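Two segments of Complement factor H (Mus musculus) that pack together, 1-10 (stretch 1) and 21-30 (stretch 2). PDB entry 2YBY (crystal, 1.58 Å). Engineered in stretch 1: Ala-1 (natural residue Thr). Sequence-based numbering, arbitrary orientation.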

# COMPACT_ATOMS: atom_id res chain seq x y z
N ALA A 1 -13.29 -26.06 -17.54
CA ALA A 1 -13.52 -24.84 -16.78
C ALA A 1 -12.75 -23.76 -17.48
O ALA A 1 -11.69 -24.01 -18.05
CB ALA A 1 -13.01 -25.01 -15.35
N LEU A 2 -13.29 -22.54 -17.46
CA LEU A 2 -12.61 -21.42 -18.09
C LEU A 2 -11.40 -21.04 -17.27
O LEU A 2 -11.49 -21.05 -16.02
CB LEU A 2 -13.54 -20.21 -18.16
CG LEU A 2 -14.84 -20.35 -18.95
CD1 LEU A 2 -15.76 -19.21 -18.68
CD2 LEU A 2 -14.56 -20.47 -20.45
N LYS A 3 -10.31 -20.70 -17.94
CA LYS A 3 -9.04 -20.28 -17.33
C LYS A 3 -8.62 -18.92 -17.95
O LYS A 3 -7.74 -18.86 -18.80
CB LYS A 3 -7.96 -21.35 -17.53
CG LYS A 3 -8.28 -22.62 -16.77
CD LYS A 3 -7.19 -23.64 -16.89
CE LYS A 3 -7.45 -24.83 -16.00
NZ LYS A 3 -6.26 -25.72 -15.91
N PRO A 4 -9.28 -17.83 -17.52
CA PRO A 4 -9.02 -16.53 -18.14
C PRO A 4 -7.89 -15.69 -17.55
O PRO A 4 -7.57 -14.67 -18.14
CB PRO A 4 -10.34 -15.80 -17.96
CG PRO A 4 -10.87 -16.30 -16.67
CD PRO A 4 -10.39 -17.74 -16.54
N CYS A 5 -7.35 -16.07 -16.37
CA CYS A 5 -6.33 -15.27 -15.70
C CYS A 5 -4.95 -15.78 -15.98
O CYS A 5 -4.58 -16.85 -15.49
CB CYS A 5 -6.59 -15.22 -14.20
SG CYS A 5 -8.07 -14.28 -13.77
N GLU A 6 -4.17 -15.01 -16.73
CA GLU A 6 -2.81 -15.39 -17.06
C GLU A 6 -1.86 -15.11 -15.88
O GLU A 6 -2.25 -14.45 -14.90
CB GLU A 6 -2.33 -14.68 -18.35
CG GLU A 6 -3.11 -15.07 -19.61
CD GLU A 6 -2.87 -16.46 -20.17
OE1 GLU A 6 -1.70 -16.91 -20.20
OE2 GLU A 6 -3.84 -17.07 -20.66
N PHE A 7 -0.60 -15.56 -16.00
CA PHE A 7 0.42 -15.36 -14.96
C PHE A 7 0.49 -13.86 -14.62
O PHE A 7 0.69 -13.05 -15.54
CB PHE A 7 1.78 -15.91 -15.43
CG PHE A 7 2.90 -15.67 -14.44
CD1 PHE A 7 2.80 -16.11 -13.13
CD2 PHE A 7 4.03 -14.95 -14.81
CE1 PHE A 7 3.80 -15.82 -12.20
CE2 PHE A 7 5.02 -14.67 -13.88
CZ PHE A 7 4.90 -15.11 -12.60
N PRO A 8 0.21 -13.45 -13.36
CA PRO A 8 0.18 -12.02 -13.04
C PRO A 8 1.54 -11.41 -12.81
O PRO A 8 2.28 -11.86 -11.92
CB PRO A 8 -0.67 -11.97 -11.78
CG PRO A 8 -0.44 -13.24 -11.10
CD PRO A 8 -0.14 -14.27 -12.18
N GLN A 9 1.88 -10.39 -13.62
CA GLN A 9 3.14 -9.64 -13.47
C GLN A 9 2.81 -8.17 -13.31
O GLN A 9 2.11 -7.62 -14.15
CB GLN A 9 4.04 -9.86 -14.65
CG GLN A 9 4.33 -11.34 -14.82
CD GLN A 9 5.39 -11.60 -15.85
OE1 GLN A 9 6.58 -11.52 -15.57
NE2 GLN A 9 4.97 -11.89 -17.07
N PHE A 10 3.23 -7.53 -12.20
CA PHE A 10 2.85 -6.16 -11.89
C PHE A 10 4.02 -5.42 -11.24
O PHE A 10 5.00 -6.06 -10.90
CB PHE A 10 1.63 -6.16 -10.95
CG PHE A 10 1.71 -7.10 -9.76
CD1 PHE A 10 1.34 -8.44 -9.88
CD2 PHE A 10 2.25 -6.68 -8.56
CE1 PHE A 10 1.40 -9.30 -8.78
CE2 PHE A 10 2.36 -7.56 -7.48
CZ PHE A 10 1.94 -8.86 -7.60
N LEU A 21 4.62 -21.81 -9.19
CA LEU A 21 3.32 -21.42 -9.75
C LEU A 21 3.23 -20.97 -11.21
O LEU A 21 2.20 -21.27 -11.82
CB LEU A 21 2.72 -20.33 -8.87
CG LEU A 21 2.28 -20.77 -7.49
CD1 LEU A 21 1.88 -19.54 -6.66
CD2 LEU A 21 1.10 -21.78 -7.56
N ARG A 22 4.20 -20.24 -11.76
CA ARG A 22 4.15 -19.68 -13.13
C ARG A 22 3.60 -20.66 -14.18
O ARG A 22 2.63 -20.34 -14.87
CB ARG A 22 5.51 -19.13 -13.53
CG ARG A 22 5.56 -18.46 -14.87
CD ARG A 22 6.90 -17.79 -15.01
NE ARG A 22 6.92 -16.89 -16.16
CZ ARG A 22 7.48 -15.68 -16.19
NH1 ARG A 22 8.09 -15.18 -15.12
NH2 ARG A 22 7.43 -14.95 -17.30
N PRO A 23 4.09 -21.92 -14.20
CA PRO A 23 3.55 -22.90 -15.16
C PRO A 23 2.08 -23.32 -14.98
O PRO A 23 1.51 -23.96 -15.88
CB PRO A 23 4.46 -24.10 -14.95
CG PRO A 23 5.74 -23.51 -14.42
CD PRO A 23 5.27 -22.45 -13.50
N ASN A 24 1.50 -23.07 -13.80
CA ASN A 24 0.11 -23.42 -13.47
C ASN A 24 -0.89 -22.54 -14.24
O ASN A 24 -2.05 -22.91 -14.40
CB ASN A 24 -0.12 -23.23 -11.96
CG ASN A 24 -1.15 -24.14 -11.35
OD1 ASN A 24 -2.34 -24.09 -11.70
ND2 ASN A 24 -0.73 -24.95 -10.38
N PHE A 25 -0.44 -21.37 -14.71
CA PHE A 25 -1.25 -20.36 -15.37
C PHE A 25 -1.49 -20.70 -16.85
O PHE A 25 -0.63 -21.31 -17.48
CB PHE A 25 -0.62 -18.96 -15.19
CG PHE A 25 -0.70 -18.52 -13.75
CD1 PHE A 25 -1.84 -17.92 -13.27
CD2 PHE A 25 0.30 -18.84 -12.85
CE1 PHE A 25 -1.95 -17.58 -11.93
CE2 PHE A 25 0.17 -18.50 -11.50
CZ PHE A 25 -0.99 -17.93 -11.04
N PRO A 26 -2.64 -20.31 -17.43
CA PRO A 26 -3.76 -19.58 -16.81
C PRO A 26 -4.58 -20.37 -15.80
O PRO A 26 -4.53 -21.60 -15.74
CB PRO A 26 -4.58 -19.13 -18.02
CG PRO A 26 -4.38 -20.24 -19.02
CD PRO A 26 -2.92 -20.61 -18.86
N VAL A 27 -5.34 -19.63 -14.97
CA VAL A 27 -6.13 -20.22 -13.89
C VAL A 27 -7.58 -19.71 -13.94
O VAL A 27 -7.85 -18.69 -14.60
CB VAL A 27 -5.51 -19.94 -12.49
CG1 VAL A 27 -4.12 -20.56 -12.37
CG2 VAL A 27 -5.45 -18.45 -12.20
N SER A 28 -8.47 -20.39 -13.21
CA SER A 28 -9.90 -20.06 -13.17
C SER A 28 -10.29 -18.97 -12.22
O SER A 28 -9.58 -18.71 -11.24
CB SER A 28 -10.71 -21.31 -12.85
OG SER A 28 -10.43 -22.34 -13.79
N ILE A 29 -11.48 -18.39 -12.45
CA ILE A 29 -12.07 -17.35 -11.60
C ILE A 29 -12.31 -17.97 -10.23
O ILE A 29 -12.74 -19.12 -10.13
CB ILE A 29 -13.35 -16.74 -12.22
CG1 ILE A 29 -12.99 -15.80 -13.40
CG2 ILE A 29 -14.21 -15.97 -11.16
CD1 ILE A 29 -14.18 -15.56 -14.42
N GLY A 30 -11.98 -17.22 -9.18
CA GLY A 30 -12.09 -17.70 -7.81
C GLY A 30 -10.75 -18.06 -7.20
O GLY A 30 -10.62 -18.03 -5.98
O HOH W 1 -13.08 -19.24 -14.60
O HOH W 2 -4.67 -24.00 -13.87

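The apolar centre is built around two phenylalanines. Phe-7 and Phe-25 meet obliquely, with ring centroids 5.6 Å apart, planes inclined at 58°, and Phe-7 CD1 3.7 Å from Phe-25 CD2; such angles fit neither a stack nor an edge-to-face pair. Each ring also receives an aliphatic group over a face. Arg-22 CG lies 3.7 Å from the Phe-7 centroid, only 7° off the ring normal, and Pro-8 CD lies 4.0 Å from the Phe-25 centroid, 20° off the normal; both qualify as CH-pi contacts. The extended Arg-22 side chain continues across Phe-7, bringing NH1 to 3.4 Å from Phe-7 CE2.

Next to this cluster, Cys-5 and Val-27 form a single antiparallel bridge. Val-27 N donates to Cys-5 O (2.9 Å, 155° at hydrogen) and Cys-5 N to Val-27 O (3.2 Å, 163°), while Cys-5 CB and Val-27 CG2 approach to 4.0 Å. Pro-26, preceded by a cis peptide, places its CB 3.3 Å from Lys-3 O. Pro-4 N also lies 3.4 Å from Val-27 O, but it has no hydrogen to share, so this approach is not a hydrogen bond.

At the polar edge, Ser-28 OG donates to Leu-2 O at 2.8 Å. Water 1 donates to Leu-2 O and accepts from Ile-29 N, each at 2.8 Å, bridging backbones whose direct Leu-2 O to Ile-29 N separation is 4.5 Å.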